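PDB 5H9D: heptaprenyl diphosphate synthase (HEPPP synthase) subunit 1 family protein from Staphylococcus aureus, which probably serves as the small partner of a two-subunit trans-prenyltransferase that builds heptaprenyl diphosphate by chain elongation. Local coordinates for residues C[3-8]-C[27-32]; C[88-93]-C[138-143]; C[163-168]-C[175-180]. One frame throughout, in Å; residues are numbered along the deposited sequence.

Overall arrangement
From the N terminus, helix 4-15 leads out and the chain turns back so that contact 1 sets its first turn against the short helix 29-32. Contact 2 spans more chain: the start of helix 91-112 meets the end of helix 118-140, closing the long excursion made by that helical pair. Contact 3 is the most local, the loop 163-168 folding onto the late helix 174-180. The three follow one another in series, with neither nesting nor crossing. Residues of both contact 1 and contact 2 pack on helix 43-65, which links them through the fold. Contacts 2 and 3 lie on opposite sides of the chain's centre, their own centres about 32 Å apart.

Contact 1: C[3-8]-C[27-32]; sequences TTVSKL and INHRLG
Val5 carries CG1 anti to its backbone N (chi1 -172°), while His29 swings its CG to lie beside its own N and anti to the carbonyl carbon (chi1 -69°); the two side chains meet at about a right angle. The valine methyl comes in at the edge of the imidazole, near the ring plane, with CG1 3.3 Å from His29 ND1 and 3.6 Å from His29 CE1. The contact is one of van der Waals packing, and no hydrogen bond joins the two segments. One face of the same imidazole has Ile27 O above it, offset toward the rim.

The second branch of Val5, CG2, meets Gly32. It rests 3.9 Å from Gly32 CA, and because Gly32 has no side chain the backbones come close here, Val5 CA to Gly32 CA being 5.4 Å. Thr4 adds its hydroxyl to the same spot, OG1 sitting 3.8 Å from Gly32 CA. One turn further on, Leu8 CD2 packs on Ile27 CG2 at 3.8 Å, the two side chains crossing at a slant, and Val5 CG1 reaches the same Ile27 methyl more loosely at 4.4 Å. Leu8 and Thr4 are buried, since both also touch helix 43-65: Thr4 on Lys45 and Leu49, Leu8 on Val46 and Thr50.

Just before the short helix, Asn28 OD1 accepts a hydrogen bond from Leu31 N, 2.8 Å away with an N-H...O angle of 154°, the donor lying almost in line with the side-chain carbonyl. That is an asparagine N-cap: in this all-alpha fold the N-terminal helix packs closely against a short N-capped helix, with Gly32 at the point of nearest approach.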
loop_
_atom_site.group_PDB
_atom_site.type_symbol
_atom_site.label_atom_id
_atom_site.label_comp_id
_atom_site.label_asym_id
_atom_site.label_seq_id
_atom_site.Cartn_x
_atom_site.Cartn_y
_atom_site.Cartn_z
ATOM N N THR C 3 -10.037 -11.156 25.857
ATOM C CA THR C 3 -10.504 -11.558 24.486
ATOM C C THR C 3 -9.821 -10.779 23.342
ATOM O O THR C 3 -9.465 -9.598 23.492
ATOM C CB THR C 3 -12.038 -11.378 24.345
ATOM O OG1 THR C 3 -12.373 -9.987 24.397
ATOM C CG2 THR C 3 -12.764 -12.114 25.460
ATOM N N THR C 4 -9.635 -11.436 22.198
ATOM C CA THR C 4 -9.003 -10.768 21.069
ATOM C C THR C 4 -9.980 -9.781 20.448
ATOM O O THR C 4 -9.558 -8.734 19.970
ATOM C CB THR C 4 -8.517 -11.755 19.964
ATOM O OG1 THR C 4 -9.636 -12.201 19.188
ATOM C CG2 THR C 4 -7.800 -12.957 20.584
ATOM N N VAL C 5 -11.277 -10.094 20.461
ATOM C CA VAL C 5 -12.259 -9.169 19.890
ATOM C C VAL C 5 -11.999 -7.761 20.438
ATOM O O VAL C 5 -11.710 -6.823 19.692
ATOM C CB VAL C 5 -13.721 -9.528 20.261
ATOM C CG1 VAL C 5 -14.685 -8.651 19.462
ATOM C CG2 VAL C 5 -14.000 -11.004 20.005
ATOM N N SER C 6 -12.081 -7.635 21.756
ATOM C CA SER C 6 -11.884 -6.360 22.421
ATOM C C SER C 6 -10.488 -5.803 22.235
ATOM O O SER C 6 -10.328 -4.608 22.014
ATOM C CB SER C 6 -12.181 -6.493 23.913
ATOM O OG SER C 6 -12.464 -5.228 24.482
ATOM N N LYS C 7 -9.470 -6.645 22.334
ATOM C CA LYS C 7 -8.119 -6.135 22.152
ATOM C C LYS C 7 -7.995 -5.437 20.796
ATOM O O LYS C 7 -7.537 -4.289 20.724
ATOM C CB LYS C 7 -7.092 -7.254 22.246
ATOM C CG LYS C 7 -6.880 -7.762 23.638
ATOM C CD LYS C 7 -5.620 -8.610 23.702
ATOM C CE LYS C 7 -5.221 -8.852 25.152
ATOM N NZ LYS C 7 -5.082 -7.563 25.928
ATOM N N LEU C 8 -8.414 -6.127 19.730
ATOM C CA LEU C 8 -8.357 -5.578 18.372
ATOM C C LEU C 8 -9.093 -4.248 18.246
ATOM O O LEU C 8 -8.637 -3.366 17.526
ATOM C CB LEU C 8 -8.923 -6.570 17.350
ATOM C CG LEU C 8 -8.934 -6.120 15.884
ATOM C CD1 LEU C 8 -7.511 -5.987 15.390
ATOM C CD2 LEU C 8 -9.703 -7.119 15.032
ATOM N N ILE C 27 -16.493 -6.929 13.325
ATOM C CA ILE C 27 -15.359 -7.752 13.719
ATOM C C ILE C 27 -15.716 -9.192 14.047
ATOM O O ILE C 27 -15.402 -9.668 15.120
ATOM C CB ILE C 27 -14.632 -7.146 14.941
ATOM C CG1 ILE C 27 -14.146 -5.733 14.620
ATOM C CG2 ILE C 27 -13.429 -8.004 15.316
ATOM C CD1 ILE C 27 -13.390 -5.055 15.773
ATOM N N ASN C 28 -16.370 -9.887 13.127
ATOM C CA ASN C 28 -16.743 -11.300 13.327
ATOM C C ASN C 28 -16.443 -11.809 14.742
ATOM O O ASN C 28 -15.351 -12.335 15.012
ATOM C CB ASN C 28 -16.007 -12.174 12.299
ATOM C CG ASN C 28 -16.385 -13.643 12.387
ATOM O OD1 ASN C 28 -16.141 -14.301 13.395
ATOM N ND2 ASN C 28 -16.979 -14.167 11.316
ATOM N N HIS C 29 -17.423 -11.652 15.629
ATOM C CA HIS C 29 -17.299 -12.060 17.025
ATOM C C HIS C 29 -17.015 -13.550 17.237
ATOM O O HIS C 29 -16.114 -13.904 18.004
ATOM C CB HIS C 29 -18.551 -11.640 17.795
ATOM C CG HIS C 29 -18.682 -10.157 17.977
ATOM N ND1 HIS C 29 -17.799 -9.417 18.736
ATOM C CD2 HIS C 29 -19.590 -9.276 17.492
ATOM C CE1 HIS C 29 -18.158 -8.145 18.710
ATOM N NE2 HIS C 29 -19.242 -8.033 17.963
ATOM N N ARG C 30 -17.779 -14.417 16.575
ATOM C CA ARG C 30 -17.565 -15.863 16.673
ATOM C C ARG C 30 -16.084 -16.270 16.655
ATOM O O ARG C 30 -15.567 -16.786 17.640
ATOM C CB ARG C 30 -18.266 -16.577 15.519
ATOM C CG ARG C 30 -19.677 -16.994 15.800
ATOM C CD ARG C 30 -19.740 -18.190 16.728
ATOM N NE ARG C 30 -21.112 -18.442 17.163
ATOM C CZ ARG C 30 -21.826 -17.622 17.941
ATOM N NH1 ARG C 30 -21.306 -16.481 18.391
ATOM N NH2 ARG C 30 -23.074 -17.939 18.266
ATOM N N LEU C 31 -15.419 -16.041 15.521
ATOM C CA LEU C 31 -14.007 -16.392 15.342
ATOM C C LEU C 31 -13.145 -15.923 16.501
ATOM O O LEU C 31 -12.187 -16.603 16.883
ATOM C CB LEU C 31 -13.461 -15.810 14.026
ATOM C CG LEU C 31 -11.955 -15.942 13.730
ATOM C CD1 LEU C 31 -11.504 -17.403 13.720
ATOM C CD2 LEU C 31 -11.679 -15.284 12.387
ATOM N N GLY C 32 -13.475 -14.752 17.040
ATOM C CA GLY C 32 -12.732 -14.251 18.180
ATOM C C GLY C 32 -13.098 -15.141 19.356
ATOM O O GLY C 32 -12.246 -15.563 20.138
#

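Contact 2: C[88-93]-C[138-143]; sequences INDLSF and SHFGIN
His139, Phe140 and Phe93 carry most of this contact, and they meet as an aromatic cluster with one polar bond at its side. His139 extends its ring toward helix 91-112 with CG anti to its backbone N (chi1 176°), and its tip meets the tip of Asp90: NE2 donates to Asp90 OD2 at a modelled 2.4 Å, nearly straight at 165°. At this resolution the shortness of the bond means little. The oxygen lies at the imidazole edge, close to the ring plane, while the carboxylate itself is turned well out of that plane.

Asp90 has a second task. Its OD1 accepts from Phe93 N at 2.8 Å, the donor standing above the carboxylate plane, so one oxygen caps the helix while the other takes the histidine.

Phe93 touches both of the other rings, and these also touch each other, His139 CD2 standing over one face of Phe140. Phe93 CB is 3.4 Å from His139 NE2, and the Phe93 ring runs nearly parallel to the imidazole but slid aside, with little overlap. Phe140 instead presents an edge to a face of Phe93, a T-shaped pair with centroids 5.1 Å apart and planes at 71°; the leading atom, Phe140 CZ, stands 3.9 Å from Phe93 CD2. Ile88 CG2 touches the same CZ at 4.4 Å, and both residues also pack on Ala44 of helix 43-65. Nearby, Leu91 packs on Met122 of the farnesyl pyrophosphate synthetase chain.

The result is a helix N-cap whose aspartate also takes a His-carboxylate hydrogen bond, joining two helix ends near the subunit interface.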
loop_
_atom_site.group_PDB
_atom_site.type_symbol
_atom_site.label_atom_id
_atom_site.label_comp_id
_atom_site.label_asym_id
_atom_site.label_seq_id
_atom_site.Cartn_x
_atom_site.Cartn_y
_atom_site.Cartn_z
ATOM N N ILE C 88 5.338 -11.018 16.096
ATOM C CA ILE C 88 5.221 -12.467 16.280
ATOM C C ILE C 88 6.566 -13.156 15.970
ATOM O O ILE C 88 6.817 -14.293 16.365
ATOM C CB ILE C 88 4.102 -13.054 15.394
ATOM C CG1 ILE C 88 2.743 -12.610 15.932
ATOM C CG2 ILE C 88 4.177 -14.565 15.380
ATOM C CD1 ILE C 88 1.544 -13.238 15.239
ATOM N N ASN C 89 7.425 -12.460 15.244
ATOM C CA ASN C 89 8.759 -12.951 14.935
ATOM C C ASN C 89 8.890 -14.343 14.328
ATOM O O ASN C 89 9.978 -14.713 13.877
ATOM C CB ASN C 89 9.609 -12.878 16.197
ATOM C CG ASN C 89 11.063 -12.599 15.903
ATOM O OD1 ASN C 89 11.682 -13.226 15.030
ATOM N ND2 ASN C 89 11.627 -11.657 16.646
ATOM N N ASP C 90 7.816 -15.128 14.338
ATOM C CA ASP C 90 7.855 -16.462 13.732
ATOM C C ASP C 90 7.831 -16.247 12.220
ATOM O O ASP C 90 6.767 -16.077 11.623
ATOM C CB ASP C 90 6.631 -17.285 14.129
ATOM C CG ASP C 90 6.571 -18.627 13.405
ATOM O OD1 ASP C 90 7.093 -18.729 12.266
ATOM O OD2 ASP C 90 5.986 -19.576 13.973
ATOM N N LEU C 91 8.996 -16.267 11.598
ATOM C CA LEU C 91 9.061 -16.027 10.170
ATOM C C LEU C 91 8.306 -17.021 9.281
ATOM O O LEU C 91 7.624 -16.602 8.347
ATOM C CB LEU C 91 10.523 -15.920 9.738
ATOM C CG LEU C 91 10.687 -15.369 8.333
ATOM C CD1 LEU C 91 12.085 -14.797 8.179
ATOM C CD2 LEU C 91 10.422 -16.478 7.335
ATOM N N SER C 92 8.416 -18.320 9.550
ATOM C CA SER C 92 7.714 -19.314 8.728
ATOM C C SER C 92 6.205 -19.138 8.727
ATOM O O SER C 92 5.545 -19.485 7.747
ATOM C CB SER C 92 8.038 -20.740 9.180
ATOM O OG SER C 92 8.994 -21.320 8.310
ATOM N N PHE C 93 5.666 -18.619 9.830
ATOM C CA PHE C 93 4.234 -18.390 9.960
ATOM C C PHE C 93 3.795 -17.336 8.962
ATOM O O PHE C 93 2.665 -17.376 8.471
ATOM C CB PHE C 93 3.900 -17.933 11.379
ATOM C CG PHE C 93 2.488 -17.446 11.550
ATOM C CD1 PHE C 93 1.418 -18.179 11.053
ATOM C CD2 PHE C 93 2.229 -16.267 12.231
ATOM C CE1 PHE C 93 0.100 -17.744 11.234
ATOM C CE2 PHE C 93 0.929 -15.819 12.422
ATOM C CZ PHE C 93 -0.144 -16.560 11.922
ATOM N N SER C 138 -3.372 -24.317 13.812
ATOM C CA SER C 138 -2.521 -25.455 13.459
ATOM C C SER C 138 -1.042 -25.147 13.203
ATOM O O SER C 138 -0.369 -25.852 12.448
ATOM C CB SER C 138 -3.109 -26.178 12.242
ATOM O OG SER C 138 -3.131 -25.333 11.116
ATOM N N HIS C 139 -0.530 -24.100 13.832
ATOM C CA HIS C 139 0.870 -23.743 13.664
ATOM C C HIS C 139 1.503 -23.560 15.027
ATOM O O HIS C 139 2.712 -23.710 15.191
ATOM C CB HIS C 139 0.998 -22.446 12.881
ATOM C CG HIS C 139 2.409 -21.964 12.744
ATOM N ND1 HIS C 139 3.281 -22.469 11.803
ATOM C CD2 HIS C 139 3.100 -21.028 13.436
ATOM C CE1 HIS C 139 4.448 -21.862 11.920
ATOM N NE2 HIS C 139 4.364 -20.983 12.904
ATOM N N PHE C 140 0.651 -23.241 15.998
ATOM C CA PHE C 140 1.059 -22.999 17.377
ATOM C C PHE C 140 0.572 -24.094 18.335
ATOM O O PHE C 140 1.306 -24.514 19.230
ATOM C CB PHE C 140 0.521 -21.634 17.830
ATOM C CG PHE C 140 1.027 -20.472 17.011
ATOM C CD1 PHE C 140 2.362 -20.073 17.094
ATOM C CD2 PHE C 140 0.173 -19.784 16.154
ATOM C CE1 PHE C 140 2.838 -19.007 16.339
ATOM C CE2 PHE C 140 0.637 -18.720 15.394
ATOM C CZ PHE C 140 1.974 -18.330 15.486
ATOM N N GLY C 141 -0.671 -24.537 18.150
ATOM C CA GLY C 141 -1.231 -25.586 18.989
ATOM C C GLY C 141 -1.247 -26.905 18.234
ATOM O O GLY C 141 -2.293 -27.330 17.756
ATOM N N ILE C 142 -0.073 -27.536 18.141
ATOM C CA ILE C 142 0.157 -28.809 17.436
ATOM C C ILE C 142 -0.410 -28.854 16.006
ATOM O O ILE C 142 -1.501 -28.340 15.737
ATOM C CB ILE C 142 -0.372 -30.059 18.255
ATOM C CG1 ILE C 142 0.603 -30.404 19.394
ATOM C CG2 ILE C 142 -0.493 -31.292 17.346
ATOM C CD1 ILE C 142 0.310 -31.740 20.107
ATOM N N ASN C 143 0.355 -29.457 15.092
ATOM C CA ASN C 143 -0.058 -29.586 13.692
ATOM C C ASN C 143 -1.287 -30.492 13.577
ATOM O O ASN C 143 -2.361 -30.055 13.140
ATOM C CB ASN C 143 1.084 -30.157 12.837
ATOM C CG ASN C 143 2.241 -29.183 12.680
ATOM O OD1 ASN C 143 3.040 -28.992 13.598
ATOM N ND2 ASN C 143 2.326 -28.552 11.512
#

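Contact 3: C[163-168]-C[175-180]; sequences SYFKKY and HYLHDI
Lys166, packed across Leu177, and Tyr168 together grip one carboxylate oxygen, OE1 of Glu129 on helix 118-140: the lysine NZ by a salt bridge and the tyrosine OH by a hydrogen bond. To get there the lysine chain bends twice, at chi2 (47°), which sets CD, and at chi4 (53°), which sets NZ. Its aliphatic part then serves as a surface for Leu177, crossing it at a slant. Lys166 CD lies 3.4 Å from Leu177 CD1 and equally near Leu177 CD2. Within the loop, Lys166 CD also sits above one face of the Tyr164 ring, toward the rim, and Lys166 CG over a face of the Tyr168 ring.

Leu177 has the largest buried share of this contact. Its CG points anti to its backbone N (chi1 163°), into the loop, and the CD2 branch comes up beside Tyr164 O at 3.4 Å. How the Phe165 ring sits against Leu177 is doubtful, because the model brings the two side chains too close together. This is how the loop after helix 150-153 is laid over the late helix 174-180 in this all-alpha fold: Leu177 sets one methyl against the Lys166 stem and the other beside the Tyr164 carbonyl.

His178 finishes the interface on the Ser163 side. Ser163 N lies in the imidazole plane at its edge, 3.6 Å from His178 CD2, and the side chains of Phe165 and His178 meet at about a right angle. The imidazole ND1 is hydrogen-bonded to Lys174 O, while Lys174 also makes a cation-pi contact with Phe165. Within the helix, Tyr176 O receives both Ile180 N at 3.0 Å and Asp179 N at 2.6 Å, the two donors reaching it from opposite faces of the carbonyl plane.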
loop_
_atom_site.group_PDB
_atom_site.type_symbol
_atom_site.label_atom_id
_atom_site.label_comp_id
_atom_site.label_asym_id
_atom_site.label_seq_id
_atom_site.Cartn_x
_atom_site.Cartn_y
_atom_site.Cartn_z
ATOM N N SER C 163 -29.240 -17.876 6.562
ATOM C CA SER C 163 -29.497 -16.454 6.626
ATOM C C SER C 163 -28.139 -15.776 6.478
ATOM O O SER C 163 -28.050 -14.551 6.395
ATOM C CB SER C 163 -30.106 -16.109 7.989
ATOM O OG SER C 163 -29.283 -16.584 9.048
ATOM N N TYR C 164 -27.081 -16.584 6.456
ATOM C CA TYR C 164 -25.725 -16.066 6.321
ATOM C C TYR C 164 -25.337 -15.786 4.871
ATOM O O TYR C 164 -25.055 -16.706 4.106
ATOM C CB TYR C 164 -24.721 -17.040 6.948
ATOM C CG TYR C 164 -23.285 -16.684 6.669
ATOM C CD1 TYR C 164 -22.866 -15.354 6.657
ATOM C CD2 TYR C 164 -22.343 -17.672 6.397
ATOM C CE1 TYR C 164 -21.532 -15.011 6.370
ATOM C CE2 TYR C 164 -21.003 -17.341 6.112
ATOM C CZ TYR C 164 -20.612 -16.010 6.100
ATOM O OH TYR C 164 -19.314 -15.675 5.821
ATOM N N PHE C 165 -25.331 -14.507 4.500
ATOM C CA PHE C 165 -24.962 -14.108 3.151
ATOM C C PHE C 165 -23.574 -13.495 3.198
ATOM O O PHE C 165 -23.373 -12.411 3.751
ATOM C CB PHE C 165 -25.945 -13.095 2.587
ATOM C CG PHE C 165 -25.925 -12.986 1.079
ATOM C CD1 PHE C 165 -26.297 -14.060 0.288
ATOM C CD2 PHE C 165 -25.611 -11.782 0.454
ATOM C CE1 PHE C 165 -26.365 -13.939 -1.099
ATOM C CE2 PHE C 165 -25.678 -11.655 -0.936
ATOM C CZ PHE C 165 -26.058 -12.737 -1.711
ATOM N N LYS C 166 -22.638 -14.237 2.610
ATOM C CA LYS C 166 -21.219 -13.919 2.487
ATOM C C LYS C 166 -20.807 -12.472 2.323
ATOM O O LYS C 166 -20.228 -11.899 3.229
ATOM C CB LYS C 166 -20.643 -14.696 1.310
ATOM C CG LYS C 166 -20.460 -16.173 1.563
ATOM C CD LYS C 166 -21.670 -16.824 2.208
ATOM C CE LYS C 166 -21.327 -18.249 2.614
ATOM N NZ LYS C 166 -20.092 -18.274 3.455
ATOM N N LYS C 167 -21.097 -11.916 1.149
ATOM C CA LYS C 167 -20.753 -10.541 0.743
ATOM C C LYS C 167 -19.857 -10.793 -0.459
ATOM O O LYS C 167 -19.923 -10.081 -1.465
ATOM C CB LYS C 167 -19.968 -9.766 1.812
ATOM C CG LYS C 167 -18.526 -10.211 1.957
ATOM C CD LYS C 167 -18.034 -10.072 3.389
ATOM C CE LYS C 167 -16.616 -10.619 3.531
ATOM N NZ LYS C 167 -16.468 -12.029 3.073
ATOM N N TYR C 168 -19.010 -11.819 -0.335
ATOM C CA TYR C 168 -18.156 -12.210 -1.444
ATOM C C TYR C 168 -19.006 -13.093 -2.378
ATOM O O TYR C 168 -18.627 -13.365 -3.529
ATOM C CB TYR C 168 -16.879 -12.937 -0.962
ATOM C CG TYR C 168 -17.064 -14.205 -0.160
ATOM C CD1 TYR C 168 -16.815 -14.231 1.207
ATOM C CD2 TYR C 168 -17.484 -15.377 -0.771
ATOM C CE1 TYR C 168 -16.988 -15.391 1.943
ATOM C CE2 TYR C 168 -17.664 -16.546 -0.048
ATOM C CZ TYR C 168 -17.423 -16.555 1.312
ATOM O OH TYR C 168 -17.684 -17.708 2.034
ATOM N N HIS C 175 -30.891 -18.026 -2.825
ATOM C CA HIS C 175 -31.174 -19.429 -3.122
ATOM C C HIS C 175 -29.825 -20.158 -3.198
ATOM O O HIS C 175 -29.447 -20.875 -2.264
ATOM C CB HIS C 175 -31.918 -19.591 -4.465
ATOM C CG HIS C 175 -32.942 -18.527 -4.751
ATOM N ND1 HIS C 175 -34.151 -18.808 -5.357
ATOM C CD2 HIS C 175 -32.899 -17.177 -4.611
ATOM C CE1 HIS C 175 -34.804 -17.679 -5.580
ATOM N NE2 HIS C 175 -34.065 -16.675 -5.139
ATOM N N TYR C 176 -29.107 -19.952 -4.304
ATOM C CA TYR C 176 -27.788 -20.551 -4.520
ATOM C C TYR C 176 -27.096 -20.814 -3.190
ATOM O O TYR C 176 -27.148 -21.900 -2.630
ATOM C CB TYR C 176 -26.859 -19.588 -5.250
ATOM C CG TYR C 176 -27.002 -19.379 -6.730
ATOM C CD1 TYR C 176 -26.787 -20.413 -7.632
ATOM C CD2 TYR C 176 -27.173 -18.091 -7.237
ATOM C CE1 TYR C 176 -26.723 -20.163 -9.005
ATOM C CE2 TYR C 176 -27.111 -17.827 -8.591
ATOM C CZ TYR C 176 -26.883 -18.862 -9.473
ATOM O OH TYR C 176 -26.799 -18.583 -10.821
ATOM N N LEU C 177 -26.436 -19.761 -2.723
ATOM C CA LEU C 177 -25.659 -19.735 -1.497
ATOM C C LEU C 177 -26.170 -20.574 -0.362
ATOM O O LEU C 177 -25.448 -21.408 0.170
ATOM C CB LEU C 177 -25.504 -18.289 -1.017
ATOM C CG LEU C 177 -25.076 -18.086 0.440
ATOM C CD1 LEU C 177 -23.875 -18.958 0.760
ATOM C CD2 LEU C 177 -24.756 -16.634 0.681
ATOM N N HIS C 178 -27.410 -20.336 0.028
ATOM C CA HIS C 178 -27.992 -21.066 1.134
ATOM C C HIS C 178 -28.064 -22.565 0.837
ATOM O O HIS C 178 -28.118 -23.378 1.754
ATOM C CB HIS C 178 -29.357 -20.451 1.476
ATOM C CG HIS C 178 -29.290 -18.977 1.775
ATOM N ND1 HIS C 178 -29.216 -18.014 0.789
ATOM C CD2 HIS C 178 -29.230 -18.308 2.952
ATOM C CE1 HIS C 178 -29.111 -16.819 1.343
ATOM N NE2 HIS C 178 -29.118 -16.968 2.656
ATOM N N ASP C 179 -28.031 -22.925 -0.445
ATOM C CA ASP C 179 -28.041 -24.328 -0.848
ATOM C C ASP C 179 -26.613 -24.909 -0.902
ATOM O O ASP C 179 -26.338 -25.895 -0.228
ATOM C CB ASP C 179 -28.746 -24.508 -2.201
ATOM C CG ASP C 179 -30.277 -24.442 -2.091
ATOM O OD1 ASP C 179 -30.869 -25.202 -1.286
ATOM O OD2 ASP C 179 -30.899 -23.638 -2.819
ATOM N N ILE C 180 -25.697 -24.315 -1.676
ATOM C CA ILE C 180 -24.327 -24.851 -1.722
ATOM C C ILE C 180 -23.627 -24.789 -0.362
ATOM O O ILE C 180 -22.553 -25.363 -0.187
ATOM C CB ILE C 180 -23.382 -24.168 -2.827
ATOM C CG1 ILE C 180 -23.491 -22.649 -2.835
ATOM C CG2 ILE C 180 -23.722 -24.683 -4.213
ATOM C CD1 ILE C 180 -23.029 -22.029 -4.162
#